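Local coordinates for lipoprotein (PDB 7ADK), which is probably a lipid-anchored surface peptidase of the chymotrypsin-like PA clan, at residues B[295-300]-B[416-421]; B[627-632]-B[763-768]. One frame throughout, in Å; residues are numbered along the deposited sequence.

Contact 1 of 2, residues B[295-300]-B[416-421]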
# COMPACT_ATOMS: atom_id res chain seq x y z
N SER B 295 21.09 10.08 16.05
CA SER B 295 20.75 11.41 16.60
C SER B 295 21.47 12.61 15.96
O SER B 295 21.80 13.58 16.65
CB SER B 295 20.83 11.45 18.13
OG SER B 295 20.19 12.59 18.66
N ALA B 296 21.69 12.56 14.65
CA ALA B 296 22.28 13.61 13.83
C ALA B 296 21.68 13.57 12.41
O ALA B 296 20.76 12.80 12.16
CB ALA B 296 23.78 13.40 13.85
N ILE B 297 22.19 14.37 11.48
CA ILE B 297 21.85 14.32 10.04
C ILE B 297 23.08 14.54 9.13
O ILE B 297 23.19 13.96 8.05
CB ILE B 297 20.78 15.41 9.70
CG1 ILE B 297 19.43 15.18 10.40
CG2 ILE B 297 20.56 15.58 8.18
CD1 ILE B 297 18.33 16.20 10.09
N GLN B 298 24.00 15.41 9.53
CA GLN B 298 24.85 16.18 8.61
C GLN B 298 25.96 15.50 7.80
O GLN B 298 26.37 16.11 6.81
CB GLN B 298 25.40 17.41 9.35
CG GLN B 298 24.33 18.30 10.01
CD GLN B 298 23.19 18.72 9.09
OE1 GLN B 298 22.04 18.77 9.47
NE2 GLN B 298 23.45 19.04 7.85
N THR B 299 26.46 14.30 8.12
CA THR B 299 27.61 13.68 7.40
C THR B 299 27.32 13.34 5.93
O THR B 299 28.21 13.37 5.09
CB THR B 299 28.10 12.45 8.19
OG1 THR B 299 28.65 12.89 9.42
CG2 THR B 299 29.18 11.62 7.52
N PHE B 300 26.06 13.11 5.57
CA PHE B 300 25.63 13.08 4.17
C PHE B 300 25.80 14.45 3.50
O PHE B 300 26.28 14.55 2.37
CB PHE B 300 24.17 12.57 4.12
CG PHE B 300 23.38 12.88 2.86
CD1 PHE B 300 23.89 12.53 1.60
CD2 PHE B 300 22.14 13.54 2.94
CE1 PHE B 300 23.20 12.88 0.43
CE2 PHE B 300 21.45 13.90 1.78
CZ PHE B 300 21.98 13.57 0.52
N LYS B 416 21.29 18.17 19.41
CA LYS B 416 20.68 16.83 19.43
C LYS B 416 19.16 16.89 19.22
O LYS B 416 18.37 16.36 19.99
CB LYS B 416 21.13 16.08 20.69
CG LYS B 416 22.65 16.00 20.79
CD LYS B 416 23.13 15.20 21.99
CE LYS B 416 24.64 15.28 22.18
NZ LYS B 416 25.40 14.71 21.10
N THR B 417 18.77 17.63 18.19
CA THR B 417 17.39 18.01 17.87
C THR B 417 16.69 16.96 17.02
O THR B 417 15.73 16.33 17.47
CB THR B 417 17.37 19.40 17.22
OG1 THR B 417 17.76 20.34 18.18
CG2 THR B 417 16.02 19.84 16.70
N PHE B 418 17.17 16.75 15.79
CA PHE B 418 16.68 15.74 14.85
C PHE B 418 17.47 14.44 14.97
O PHE B 418 18.55 14.39 15.54
CB PHE B 418 16.75 16.27 13.42
CG PHE B 418 16.00 17.56 13.16
CD1 PHE B 418 16.65 18.67 12.63
CD2 PHE B 418 14.63 17.64 13.44
CE1 PHE B 418 15.95 19.86 12.39
CE2 PHE B 418 13.93 18.84 13.21
CZ PHE B 418 14.60 19.95 12.70
N GLN B 419 16.90 13.37 14.40
CA GLN B 419 17.49 12.03 14.35
C GLN B 419 17.34 11.42 12.95
O GLN B 419 16.31 11.61 12.29
CB GLN B 419 16.84 11.13 15.41
CG GLN B 419 16.81 11.73 16.83
CD GLN B 419 16.48 10.70 17.90
OE1 GLN B 419 15.65 9.82 17.71
NE2 GLN B 419 17.09 10.77 19.05
N ILE B 420 18.32 10.63 12.51
CA ILE B 420 18.31 9.90 11.24
C ILE B 420 18.71 8.44 11.46
O ILE B 420 19.32 8.09 12.48
CB ILE B 420 19.16 10.66 10.19
CG1 ILE B 420 18.57 10.49 8.78
CG2 ILE B 420 20.64 10.26 10.22
CD1 ILE B 420 19.01 11.55 7.79
N SER B 421 18.27 7.56 10.56
CA SER B 421 18.50 6.10 10.63
C SER B 421 19.35 5.60 9.47
O SER B 421 19.00 5.80 8.30
CB SER B 421 17.19 5.31 10.64
OG SER B 421 16.29 5.76 11.63
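Strands 289-293 and 421-433 are antiparallel neighbours in one sheet, and a largely helical insertion runs between them; 295-300 and 416-421 form its neck, where the chain leaves the sheet and returns. The last backbone pairing belongs to Ile420 and Thr294. Beyond it the touching parts run at 67° to each other, closest where Ser295 CA lies 4.0 Å from Gln419 CA, and are held by packing of backbone and side chains with no hydrogen bond across. Ser295 and Ile297 carry much of it. CG1 of Ile297 lies anti to the carbonyl carbon (chi1 -64°) and the chain continues extended, so that CD1 reaches across to CB of Phe418 at 3.7 Å and approaches CD1 of that ring obliquely at 3.9 Å. Thr417 CG2 rests over the centre of the same ring. The other branch of Ile297, CG2, meets Ile420 CD1 more loosely at 4.3 Å. At the sheet end, Ser295 adopts a left-handed backbone conformation, brings its carbonyl carbon against Phe418 O and turns OG anti to its own nitrogen. Gln419 runs extended beyond CG alongside it, but NE2 stands 3.6 Å from Ser295 OG, a van der Waals approach, whereas OE1 of Gln419 accepts a hydrogen bond from Lys293. Ile420 directs CB toward the outgoing segment, and its CG2, seated between its own backbone nitrogen and carbonyl carbon, lies against Ala296 O.

Contact 2 of 2, residues B[627-632]-B[763-768]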
# COMPACT_ATOMS: atom_id res chain seq x y z
N ASN B 627 12.54 -29.71 -10.95
CA ASN B 627 13.87 -30.09 -10.48
C ASN B 627 14.96 -29.04 -10.76
O ASN B 627 16.12 -29.28 -10.43
CB ASN B 627 14.24 -31.46 -11.05
CG ASN B 627 13.11 -32.47 -10.98
OD1 ASN B 627 12.15 -32.39 -11.74
ND2 ASN B 627 13.16 -33.41 -10.09
N ASP B 628 14.61 -27.90 -11.35
CA ASP B 628 15.51 -26.74 -11.38
C ASP B 628 15.80 -26.29 -9.94
O ASP B 628 14.89 -26.24 -9.11
CB ASP B 628 14.91 -25.58 -12.18
CG ASP B 628 14.80 -25.76 -13.69
OD1 ASP B 628 15.54 -26.57 -14.27
OD2 ASP B 628 13.99 -25.06 -14.32
N LEU B 629 17.03 -25.90 -9.65
CA LEU B 629 17.33 -25.08 -8.49
C LEU B 629 16.76 -23.67 -8.69
O LEU B 629 16.59 -23.19 -9.81
CB LEU B 629 18.83 -25.06 -8.18
CG LEU B 629 19.23 -26.05 -7.08
CD1 LEU B 629 19.00 -27.50 -7.47
CD2 LEU B 629 20.69 -25.87 -6.71
N ASP B 630 16.41 -23.10 -7.56
CA ASP B 630 15.66 -21.86 -7.38
C ASP B 630 16.58 -20.84 -6.75
O ASP B 630 17.42 -21.19 -5.93
CB ASP B 630 14.52 -22.13 -6.41
CG ASP B 630 13.41 -23.00 -6.97
OD1 ASP B 630 12.88 -22.64 -8.04
OD2 ASP B 630 12.97 -23.97 -6.31
N SER B 631 16.40 -19.57 -7.03
CA SER B 631 16.88 -18.53 -6.13
C SER B 631 15.72 -18.04 -5.28
O SER B 631 14.68 -17.62 -5.79
CB SER B 631 17.57 -17.40 -6.89
OG SER B 631 18.69 -17.85 -7.62
N LEU B 632 15.89 -18.06 -3.97
CA LEU B 632 14.94 -17.55 -2.99
C LEU B 632 15.47 -16.24 -2.42
O LEU B 632 16.58 -16.21 -1.90
CB LEU B 632 14.70 -18.54 -1.83
CG LEU B 632 14.02 -19.87 -2.14
CD1 LEU B 632 12.85 -19.67 -3.06
CD2 LEU B 632 14.95 -20.93 -2.71
N VAL B 763 20.25 -14.07 -1.04
CA VAL B 763 19.84 -15.03 -2.05
C VAL B 763 20.13 -16.42 -1.52
O VAL B 763 21.24 -16.69 -1.07
CB VAL B 763 20.64 -14.77 -3.34
CG1 VAL B 763 20.26 -15.69 -4.48
CG2 VAL B 763 20.56 -13.32 -3.80
N ARG B 764 19.17 -17.33 -1.60
CA ARG B 764 19.34 -18.73 -1.21
C ARG B 764 18.90 -19.66 -2.30
O ARG B 764 18.32 -19.24 -3.28
CB ARG B 764 18.52 -19.05 0.05
CG ARG B 764 18.69 -17.98 1.10
CD ARG B 764 18.12 -18.44 2.42
NE ARG B 764 18.16 -17.34 3.36
CZ ARG B 764 18.01 -17.39 4.65
NH1 ARG B 764 17.72 -18.47 5.27
NH2 ARG B 764 18.16 -16.31 5.33
N THR B 765 19.14 -20.94 -2.12
CA THR B 765 18.55 -21.99 -2.95
C THR B 765 17.85 -23.07 -2.13
O THR B 765 17.90 -23.04 -0.90
CB THR B 765 19.56 -22.51 -3.97
OG1 THR B 765 18.88 -23.14 -5.01
CG2 THR B 765 20.58 -23.46 -3.39
N LYS B 766 17.16 -23.97 -2.82
CA LYS B 766 16.02 -24.80 -2.39
C LYS B 766 16.03 -25.34 -0.96
O LYS B 766 14.99 -25.29 -0.31
CB LYS B 766 15.92 -26.01 -3.32
CG LYS B 766 15.45 -25.67 -4.73
CD LYS B 766 15.35 -26.91 -5.64
CE LYS B 766 14.46 -28.02 -5.09
NZ LYS B 766 14.38 -29.18 -6.00
N ASP B 767 17.15 -25.90 -0.50
CA ASP B 767 17.22 -26.56 0.81
C ASP B 767 17.78 -25.66 1.92
O ASP B 767 18.42 -26.13 2.86
CB ASP B 767 17.92 -27.92 0.70
CG ASP B 767 19.42 -27.84 0.47
OD1 ASP B 767 19.87 -27.19 -0.50
OD2 ASP B 767 20.18 -28.46 1.26
N ASN B 768 17.53 -24.36 1.81
CA ASN B 768 18.01 -23.31 2.71
C ASN B 768 19.54 -23.17 2.69
O ASN B 768 20.20 -23.09 3.73
CB ASN B 768 17.35 -23.45 4.09
CG ASN B 768 17.25 -22.16 4.86
OD1 ASN B 768 17.42 -21.07 4.32
ND2 ASN B 768 16.96 -22.20 6.13
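Backbone pairing gives this contact its frame: the loop 627-632 docks on strand 761-765 of what is, by family, probably a chymotrypsin-like PA-clan peptidase fold. Leu632 and Arg764 make a single antiparallel, hydrogen-bonded bridge. Leu632 N donates to Arg764 O at 2.8 Å, nearly straight at 170° although from above the carbonyl plane, and Arg764 N returns a bond of 2.8 Å to Leu632 O, this time in the plane. A CA-H...O contact from Ser631 CA also falls on Arg764 O.

Side-chain hydrogen bonding extends the grip, one residue farther on the strand and two back on the loop. Thr765 OG1, anti to its backbone nitrogen (chi1 -160°), donates to Asp630 O at 2.6 Å in the carbonyl plane. Within the second segment, Arg764 stretches from CG to NE and sets NH1 2.8 Å from Asn768 OD1, on a lone pair and in the guanidinium plane, spanning the hairpin turn.

Van der Waals packing of aliphatic groups on backbone and polar atoms surrounds these bonds. Leu632 CD2 lies against the backbone of Thr765 and Lys766, and Leu629 CG packs on Thr765 OG1 at 3.6 Å. The Lys766 chain, bent at chi3, passes its CG 3.4 Å from Asp630 OD2, while NZ stays 5.4 Å from that oxygen; the carboxylate pairs instead with Arg274 and Lys693.

Strand 761-765 also pairs with strand 769-778, the second arm of the hairpin, through Val763, so it lies between that strand and the loop connecting helices 603-606 and 651-655.

How the contacts relate
Contact 1 closes before contact 2 opens along the chain, and the two lie on opposite sides of its centre, 40 Å apart between centres and about 22 Å between nearest atoms, without touching. They join different parts of the same peptidase family region: 295-300 with 416-421 marks the exposed neck of an insertion from the ten-stranded antiparallel sheet, whereas 627-632 with 763-768 is a buried attachment to the mixed sheet. The position of an active site relative to either contact is not established, so the two are best related through the separate sheets to which they belong.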